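Local coordinates for putative ABC type-2 transporter (Thermotoga maritima MSB8, PDB 3CNI), which is a calcium-binding domain of an ABC-2 family membrane protein that probably serves in ABC-type transport, at the interface of chains A and B. Numbering follows the deposited sequence. Chains: chain A/B, Putative ABC type-2 transporter.

The interface of chains A and B. Residues chain A 87-89, 91-92, 95, 146, 149; chain B 107, 110, 123-124.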
# COMPACT_ATOMS: atom_id res chain seq x y z
N THR A 87 17.46 7.59 -8.44
CA THR A 87 16.93 7.65 -7.10
C THR A 87 16.20 8.96 -6.87
O THR A 87 16.38 9.61 -5.83
CB THR A 87 18.04 7.42 -6.06
OG1 THR A 87 18.88 8.57 -5.92
CG2 THR A 87 18.89 6.22 -6.48
N GLY A 88 15.34 9.31 -7.83
CA GLY A 88 14.60 10.57 -7.80
C GLY A 88 13.11 10.53 -7.90
O GLY A 88 12.45 9.51 -7.83
N LEU A 89 12.58 11.70 -8.13
CA LEU A 89 11.15 11.90 -8.04
C LEU A 89 10.36 10.88 -8.83
O LEU A 89 9.31 10.44 -8.38
CB LEU A 89 10.76 13.32 -8.46
CG LEU A 89 9.31 13.77 -8.22
CD1 LEU A 89 8.74 13.35 -6.84
CD2 LEU A 89 9.13 15.29 -8.43
N GLU A 91 11.07 7.89 -9.94
CA GLU A 91 11.23 6.54 -9.39
C GLU A 91 10.38 6.37 -8.12
O GLU A 91 9.81 5.32 -7.92
CB GLU A 91 12.73 6.22 -9.10
CG GLU A 91 13.62 5.96 -10.37
CD GLU A 91 14.00 7.23 -11.16
OE1 GLU A 91 14.39 8.28 -10.57
OE2 GLU A 91 13.93 7.16 -12.42
N ALA A 92 10.32 7.44 -7.30
CA ALA A 92 9.50 7.52 -6.07
C ALA A 92 8.04 7.49 -6.46
O ALA A 92 7.23 6.81 -5.82
CB ALA A 92 9.82 8.77 -5.20
N THR A 95 7.24 3.89 -7.60
CA THR A 95 7.18 3.04 -6.41
C THR A 95 5.89 3.15 -5.65
O THR A 95 5.22 2.17 -5.40
CB THR A 95 8.33 3.34 -5.46
OG1 THR A 95 9.55 3.05 -6.13
CG2 THR A 95 8.30 2.41 -4.31
N GLU A 146 12.47 0.95 -1.13
CA GLU A 146 12.51 1.67 0.16
C GLU A 146 13.70 1.18 0.97
O GLU A 146 14.48 1.97 1.55
CB GLU A 146 11.28 1.40 0.98
CG GLU A 146 9.93 1.95 0.43
CD GLU A 146 9.10 1.04 -0.54
OE1 GLU A 146 9.60 0.18 -1.35
OE2 GLU A 146 7.90 1.28 -0.54
N MSE A 149 16.97 2.06 -0.52
CA MSE A 149 17.21 3.49 -0.39
C MSE A 149 17.48 3.85 1.04
O MSE A 149 18.27 4.70 1.29
CB MSE A 149 16.00 4.28 -0.93
CG MSE A 149 15.79 4.12 -2.45
SE MSE A 149 17.28 5.03 -3.41
CE MSE A 149 17.71 3.52 -4.61
N VAL B 107 3.14 9.73 -2.67
CA VAL B 107 3.38 10.31 -3.99
C VAL B 107 3.02 11.84 -4.02
O VAL B 107 3.73 12.69 -4.57
CB VAL B 107 2.60 9.51 -5.13
CG1 VAL B 107 2.75 10.24 -6.50
CG2 VAL B 107 3.08 8.08 -5.23
N ALA B 110 5.73 14.28 -2.55
CA ALA B 110 7.10 14.10 -3.01
C ALA B 110 7.83 15.37 -3.39
O ALA B 110 8.99 15.52 -3.07
CB ALA B 110 7.16 13.06 -4.14
N LEU B 123 11.78 10.29 0.07
CA LEU B 123 11.12 10.24 -1.21
C LEU B 123 10.39 8.94 -1.34
O LEU B 123 9.23 8.93 -1.66
CB LEU B 123 12.13 10.38 -2.32
CG LEU B 123 12.33 11.77 -2.89
CD1 LEU B 123 13.21 11.72 -4.12
CD2 LEU B 123 11.01 12.37 -3.20
N PHE B 124 11.09 7.85 -1.09
CA PHE B 124 10.54 6.53 -1.23
C PHE B 124 9.77 6.07 -0.02
O PHE B 124 8.85 5.32 -0.14
CB PHE B 124 11.64 5.54 -1.54
CG PHE B 124 12.29 5.76 -2.84
CD1 PHE B 124 13.28 6.68 -2.99
CD2 PHE B 124 11.92 5.03 -3.93
CE1 PHE B 124 13.88 6.88 -4.20
CE2 PHE B 124 12.52 5.24 -5.14
CZ PHE B 124 13.50 6.16 -5.27
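The hydroxyl OG1 of A:Thr95 is gripped, among the residues of this patch, by one hydrogen bond within its own chain, given to the backbone carbonyl O of A:Glu91 at 2.9 Å. The C=O...donor angle is 145° and the donor lies above the carbonyl plane, 30° out of it, so the bond does not follow a lone pair. It is consistent with, and helps hold, the rotamer that sets OG1 beside the backbone N (chi1 -63°). The oxygen thereby comes to the CD2-CE2 side of the B:Phe124 ring, the two side chains crossing at about a right angle. A second bond within chain A ties A:Gly88 N to the carboxylate OE1 of A:Glu91 at 3.1 Å. OE1 accepts through its anti lone pair, the one away from OE2. A bend at chi2 turns this chain back over the start of its helix and may cap it.

No hydrogen bond crosses between the subunits in this patch, and the contact is carried by B:Phe124, which hides 107 Å² against chain A. Its ring is sandwiched. CA of A:Ala92 stands 3.9 Å above one face, offset toward the rim, while CG of the selenomethionine A:Met149 makes a CH-pi contact on the opposite face, 3.8 Å from the ring centroid. The bend at chi2 brings SE of A:Met149 to 3.9 Å from CE1 of B:Phe124. At the ring tip, CZ meets the methylene CB of A:Glu91 at 3.9 Å. Next to it, the methyl CB of A:Ala92 packs against the backbone carbonyl O of B:Leu123 at 3.6 Å.

The whole interface is two-fold symmetric, so a twin of this wedge recurs with the chains exchanged, though the dimer may not be the biological one. A:Glu146, a calcium ligand in this protein, borders the site. The phenylalanine, just after the 3-10 helix 121-123 of chain B, thus enters between the first turns of helix 89-107 and helix 145-152 of chain A.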